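Local coordinates for protein cysteine synthase (Helicobacter pylori, PDB 6AHI) that uses pyridoxal 5'-phosphate to turn O-acetyl-L-serine and hydrogen sulfide into L-cysteine and acetate, and also has cystathionine beta-synthase activity, at residues A[52-57]-A[88-93]; A[80-85]-A[111-116]. All coordinates share one frame; numbering follows the deposited sequence.

Contact 1: A[52-57]-A[88-93]; sequences YLIGEG and HHLKTI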
loop_
_atom_site.group_PDB
_atom_site.type_symbol
_atom_site.label_atom_id
_atom_site.label_comp_id
_atom_site.label_asym_id
_atom_site.label_seq_id
_atom_site.Cartn_x
_atom_site.Cartn_y
_atom_site.Cartn_z
ATOM N N TYR A 52 -11.375 1.259 16.066
ATOM C CA TYR A 52 -12.300 0.806 17.079
ATOM C C TYR A 52 -11.928 1.408 18.441
ATOM O O TYR A 52 -12.818 1.908 19.129
ATOM C CB TYR A 52 -12.368 -0.720 17.103
ATOM C CG TYR A 52 -13.375 -1.275 18.079
ATOM C CD1 TYR A 52 -14.713 -1.395 17.737
ATOM C CD2 TYR A 52 -12.993 -1.662 19.353
ATOM C CE1 TYR A 52 -15.642 -1.888 18.632
ATOM C CE2 TYR A 52 -13.907 -2.171 20.262
ATOM C CZ TYR A 52 -15.235 -2.292 19.891
ATOM O OH TYR A 52 -16.143 -2.790 20.770
ATOM N N LEU A 53 -10.646 1.351 18.833
ATOM C CA LEU A 53 -10.211 1.778 20.179
ATOM C C LEU A 53 -10.530 3.266 20.398
ATOM O O LEU A 53 -11.039 3.651 21.449
ATOM C CB LEU A 53 -8.708 1.509 20.343
ATOM C CG LEU A 53 -8.292 0.057 20.581
ATOM C CD1 LEU A 53 -6.775 -0.074 20.646
ATOM C CD2 LEU A 53 -8.906 -0.449 21.868
ATOM N N ILE A 54 -10.236 4.096 19.391
ATOM C CA ILE A 54 -10.468 5.528 19.455
ATOM C C ILE A 54 -11.973 5.834 19.447
ATOM O O ILE A 54 -12.447 6.606 20.320
ATOM C CB ILE A 54 -9.643 6.259 18.370
ATOM C CG1 ILE A 54 -8.179 6.257 18.826
ATOM C CG2 ILE A 54 -10.170 7.666 18.090
ATOM C CD1 ILE A 54 -7.170 6.599 17.782
ATOM N N GLY A 55 -12.715 5.196 18.532
ATOM C CA GLY A 55 -14.176 5.343 18.427
ATOM C C GLY A 55 -14.885 5.028 19.740
ATOM O O GLY A 55 -15.697 5.807 20.220
ATOM N N GLU A 56 -14.561 3.875 20.334
ATOM C CA GLU A 56 -15.204 3.430 21.570
ATOM C C GLU A 56 -14.720 4.261 22.755
ATOM O O GLU A 56 -15.492 4.503 23.661
ATOM C CB GLU A 56 -14.963 1.942 21.825
ATOM C CG GLU A 56 -15.645 1.061 20.797
ATOM C CD GLU A 56 -17.132 1.332 20.564
ATOM O OE1 GLU A 56 -17.923 1.200 21.532
ATOM O OE2 GLU A 56 -17.500 1.664 19.405
ATOM N N GLY A 57 -13.453 4.680 22.735
ATOM C CA GLY A 57 -12.883 5.554 23.769
ATOM C C GLY A 57 -13.677 6.845 23.940
ATOM O O GLY A 57 -13.953 7.276 25.076
ATOM N N HIS A 88 -9.225 13.488 14.765
ATOM C CA HIS A 88 -9.659 14.182 15.993
ATOM C C HIS A 88 -8.502 14.947 16.643
ATOM O O HIS A 88 -8.636 15.369 17.778
ATOM C CB HIS A 88 -10.302 13.210 16.995
ATOM C CG HIS A 88 -11.251 12.238 16.373
ATOM N ND1 HIS A 88 -10.835 10.998 15.910
ATOM C CD2 HIS A 88 -12.569 12.332 16.081
ATOM C CE1 HIS A 88 -11.866 10.347 15.391
ATOM N NE2 HIS A 88 -12.941 11.156 15.474
ATOM N N HIS A 89 -7.393 15.134 15.920
ATOM C CA HIS A 89 -6.244 15.931 16.362
ATOM C C HIS A 89 -5.703 15.425 17.715
ATOM O O HIS A 89 -5.262 16.217 18.519
ATOM C CB HIS A 89 -6.612 17.432 16.424
ATOM C CG HIS A 89 -6.961 18.055 15.111
ATOM N ND1 HIS A 89 -6.056 18.792 14.385
ATOM C CD2 HIS A 89 -8.106 18.063 14.388
ATOM C CE1 HIS A 89 -6.613 19.207 13.255
ATOM N NE2 HIS A 89 -7.871 18.769 13.233
ATOM N N LEU A 90 -5.722 14.113 17.964
ATOM C CA LEU A 90 -5.183 13.551 19.207
ATOM C C LEU A 90 -3.662 13.381 19.085
ATOM O O LEU A 90 -3.161 12.869 18.093
ATOM C CB LEU A 90 -5.825 12.190 19.484
ATOM C CG LEU A 90 -7.328 12.179 19.742
ATOM C CD1 LEU A 90 -7.817 10.754 20.006
ATOM C CD2 LEU A 90 -7.685 13.095 20.898
ATOM N N LYS A 91 -2.942 13.713 20.158
ATOM C CA LYS A 91 -1.507 13.375 20.291
ATOM C C LYS A 91 -1.349 11.897 20.690
ATOM O O LYS A 91 -2.169 11.335 21.426
ATOM C CB LYS A 91 -0.815 14.289 21.313
ATOM C CG LYS A 91 -0.627 15.734 20.873
ATOM C CD LYS A 91 0.122 15.878 19.561
ATOM C CE LYS A 91 0.378 17.320 19.208
ATOM N NZ LYS A 91 0.898 17.473 17.834
ATOM N N THR A 92 -0.256 11.295 20.208
ATOM C CA THR A 92 0.082 9.891 20.430
ATOM C C THR A 92 1.560 9.768 20.835
ATOM O O THR A 92 2.408 10.495 20.333
ATOM C CB THR A 92 -0.188 9.045 19.179
ATOM O OG1 THR A 92 0.585 9.580 18.101
ATOM C CG2 THR A 92 -1.648 9.022 18.785
ATOM N N ILE A 93 1.848 8.814 21.731
ATOM C CA ILE A 93 3.214 8.445 22.116
ATOM C C ILE A 93 3.340 6.925 21.970
ATOM O O ILE A 93 2.531 6.191 22.521
ATOM C CB ILE A 93 3.554 8.915 23.556
ATOM C CG1 ILE A 93 3.330 10.412 23.757
ATOM C CG2 ILE A 93 4.975 8.534 23.910
ATOM C CD1 ILE A 93 3.142 10.819 25.199
#
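Ile54, on helix 48-60, meets Leu90 and His88 with one methyl, CG2, which makes both of the close approaches. This CG2 lies 4.3 Å from Leu90 CD1, a loose apolar touch, and 4.0 Å from ND1 of the His88 imidazole. At chi1 -74° the CG1 arm of Ile54 stands beside the backbone N, which leaves CG2 anti to that N and directed to 88-93. The methyl approaches the imidazole obliquely, nearest ND1. The side chains of Ile54 and His88 run past each other in opposite directions. No hydrogen bond crosses between the segments, and ND1 of His88, covered here by a methyl, has no polar partner in the model. The ring of Phe58 meets that of His88 with the planes about 45° apart. Leu81 and Val84 also pack on Ile54, and Ala85 on Leu90, so helix 76-85 shares this buried apolar layer. The bend just before the strand is a Schellman motif: His89 has positive phi, its N bonds to Ile86 O, and Leu90 N returns to Ala85 O. The contact thus sets helix 48-60 against the helix-to-strand turn of a parallel alpha/beta unit, within the smaller, four-stranded sheet domain of a fold-type II PLP enzyme.

Contact 2: A[80-85]-A[111-116]; sequences ALALVA and LGALVI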
loop_
_atom_site.group_PDB
_atom_site.type_symbol
_atom_site.label_atom_id
_atom_site.label_comp_id
_atom_site.label_asym_id
_atom_site.label_seq_id
_atom_site.Cartn_x
_atom_site.Cartn_y
_atom_site.Cartn_z
ATOM N N ALA A 80 -1.531 2.453 13.067
ATOM C CA ALA A 80 -2.981 2.492 13.028
ATOM C C ALA A 80 -3.511 3.588 13.949
ATOM O O ALA A 80 -4.382 4.377 13.550
ATOM C CB ALA A 80 -3.533 1.152 13.418
ATOM N N LEU A 81 -2.963 3.655 15.171
ATOM C CA LEU A 81 -3.450 4.637 16.133
ATOM C C LEU A 81 -3.100 6.053 15.672
ATOM O O LEU A 81 -3.940 6.951 15.806
ATOM C CB LEU A 81 -2.911 4.323 17.523
ATOM C CG LEU A 81 -3.606 3.147 18.195
ATOM C CD1 LEU A 81 -2.844 2.725 19.443
ATOM C CD2 LEU A 81 -5.047 3.492 18.536
ATOM N N ALA A 82 -1.888 6.237 15.134
ATOM C CA ALA A 82 -1.449 7.543 14.677
ATOM C C ALA A 82 -2.345 8.011 13.517
ATOM O O ALA A 82 -2.761 9.163 13.484
ATOM C CB ALA A 82 0.002 7.506 14.268
ATOM N N LEU A 83 -2.656 7.089 12.605
ATOM C CA LEU A 83 -3.479 7.414 11.417
ATOM C C LEU A 83 -4.879 7.875 11.842
ATOM O O LEU A 83 -5.358 8.931 11.396
ATOM C CB LEU A 83 -3.517 6.184 10.509
ATOM C CG LEU A 83 -4.322 6.342 9.223
ATOM C CD1 LEU A 83 -3.830 7.508 8.421
ATOM C CD2 LEU A 83 -4.210 5.085 8.387
ATOM N N VAL A 84 -5.485 7.149 12.788
ATOM C CA VAL A 84 -6.842 7.413 13.223
ATOM C C VAL A 84 -6.859 8.680 14.094
ATOM O O VAL A 84 -7.800 9.429 14.048
ATOM C CB VAL A 84 -7.434 6.190 13.951
ATOM C CG1 VAL A 84 -8.786 6.489 14.582
ATOM C CG2 VAL A 84 -7.540 4.990 13.025
ATOM N N ALA A 85 -5.794 8.921 14.874
ATOM C CA ALA A 85 -5.704 10.102 15.749
ATOM C C ALA A 85 -5.827 11.425 14.974
ATOM O O ALA A 85 -6.281 12.440 15.517
ATOM C CB ALA A 85 -4.405 10.061 16.511
ATOM N N LEU A 111 3.339 10.358 10.773
ATOM C CA LEU A 111 1.911 10.583 11.072
ATOM C C LEU A 111 1.685 11.465 12.309
ATOM O O LEU A 111 0.533 11.626 12.748
ATOM C CB LEU A 111 1.213 9.236 11.257
ATOM C CG LEU A 111 1.124 8.373 10.006
ATOM C CD1 LEU A 111 0.767 6.944 10.352
ATOM C CD2 LEU A 111 0.122 8.954 9.000
ATOM N N GLY A 112 2.759 11.949 12.933
ATOM C CA GLY A 112 2.675 12.896 14.033
ATOM C C GLY A 112 2.892 12.293 15.422
ATOM O O GLY A 112 2.686 12.990 16.410
ATOM N N ALA A 113 3.285 11.013 15.510
ATOM C CA ALA A 113 3.484 10.366 16.823
ATOM C C ALA A 113 4.873 10.702 17.385
ATOM O O ALA A 113 5.835 10.869 16.637
ATOM C CB ALA A 113 3.308 8.877 16.689
ATOM N N LEU A 114 4.950 10.808 18.717
ATOM C CA LEU A 114 6.224 10.798 19.460
ATOM C C LEU A 114 6.619 9.327 19.682
ATOM O O LEU A 114 5.838 8.567 20.192
ATOM C CB LEU A 114 6.037 11.573 20.770
ATOM C CG LEU A 114 7.208 11.536 21.762
ATOM C CD1 LEU A 114 8.434 12.220 21.166
ATOM C CD2 LEU A 114 6.845 12.195 23.096
ATOM N N VAL A 115 7.795 8.919 19.186
ATOM C CA VAL A 115 8.298 7.569 19.330
ATOM C C VAL A 115 9.432 7.605 20.364
ATOM O O VAL A 115 10.380 8.360 20.211
ATOM C CB VAL A 115 8.774 6.970 17.998
ATOM C CG1 VAL A 115 9.472 5.637 18.196
ATOM C CG2 VAL A 115 7.627 6.792 17.006
ATOM N N ILE A 116 9.276 6.818 21.431
ATOM C CA ILE A 116 10.284 6.687 22.509
ATOM C C ILE A 116 10.822 5.258 22.430
ATOM O O ILE A 116 10.043 4.303 22.368
ATOM C CB ILE A 116 9.674 7.007 23.880
ATOM C CG1 ILE A 116 9.298 8.487 23.963
ATOM C CG2 ILE A 116 10.623 6.597 25.018
ATOM C CD1 ILE A 116 8.340 8.827 25.078
HETATM O O HOH W 1 -1.443 11.117 14.632
#
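Ala82 and Leu111 make the closest apolar approach between the helix and the turn after helix 102-110: their CB atoms are 3.7 Å apart, and their CA atoms, at 5.8 Å, are the nearest pair of the two segments. Leu111 CD1 also approaches Ala82 CB, so the methyl is met by both the root and one branch of the leucine. In Leu111, chi1 of -67° puts CG anti to the carbonyl carbon, and chi2 of 165° then turns CD1 to the helix backbone, 4.1 Å from Leu83 N; its CD2 is 4.2 Å from Leu83 CD1. Ala113 adds a lighter contact, its CB 4.3 Å from that of Ala82. The small side chain of Ala82 is consistent with the close approach of the backbones. In the fold, 111-113 leads from helix 102-110 into strand 114-118, outermost in this chain's four-stranded parallel sheet, through a Schellman motif in which Gly112 takes positive phi (103°); strand 91-97, helix 102-110 and strand 114-118 form a beta-alpha-beta unit. Polar bridging is left to one water, which donates to Ala82 O at 2.6 Å and to Leu111 O at 2.8 Å, joining two backbone carbonyls that cannot bond to each other. Further packing comes from the second subunit of the homodimer, whose Gly261 lies on Leu83 and Ala257 on Leu111. The Leu111 side chain is about 10 Å from that of Asn76, which by similarity binds pyridoxal phosphate.

From the N terminus the chain meets 52-57 on helix 48-60, then 80-85 on helix 76-85, then 88-93, where contact 1 closes a loop over 30 intervening residues. It goes on to 111-116, where contact 2 closes a second loop over 25 residues. The segments alternate, so the loops cross. The evidence that they form one block is direct: the centres lie 9 Å apart, and Thr92 O is 3.0 Å from Leu114 N, a probable hydrogen bond between neighbouring strands 91-97 and 114-118. Ile93 CG2 also packs 3.6 Å from Ile116 CD1. Contact 1 ties helix 48-60 to the turn before strand 91-97, and contact 2 ties helix 76-85 to the turn before strand 114-118.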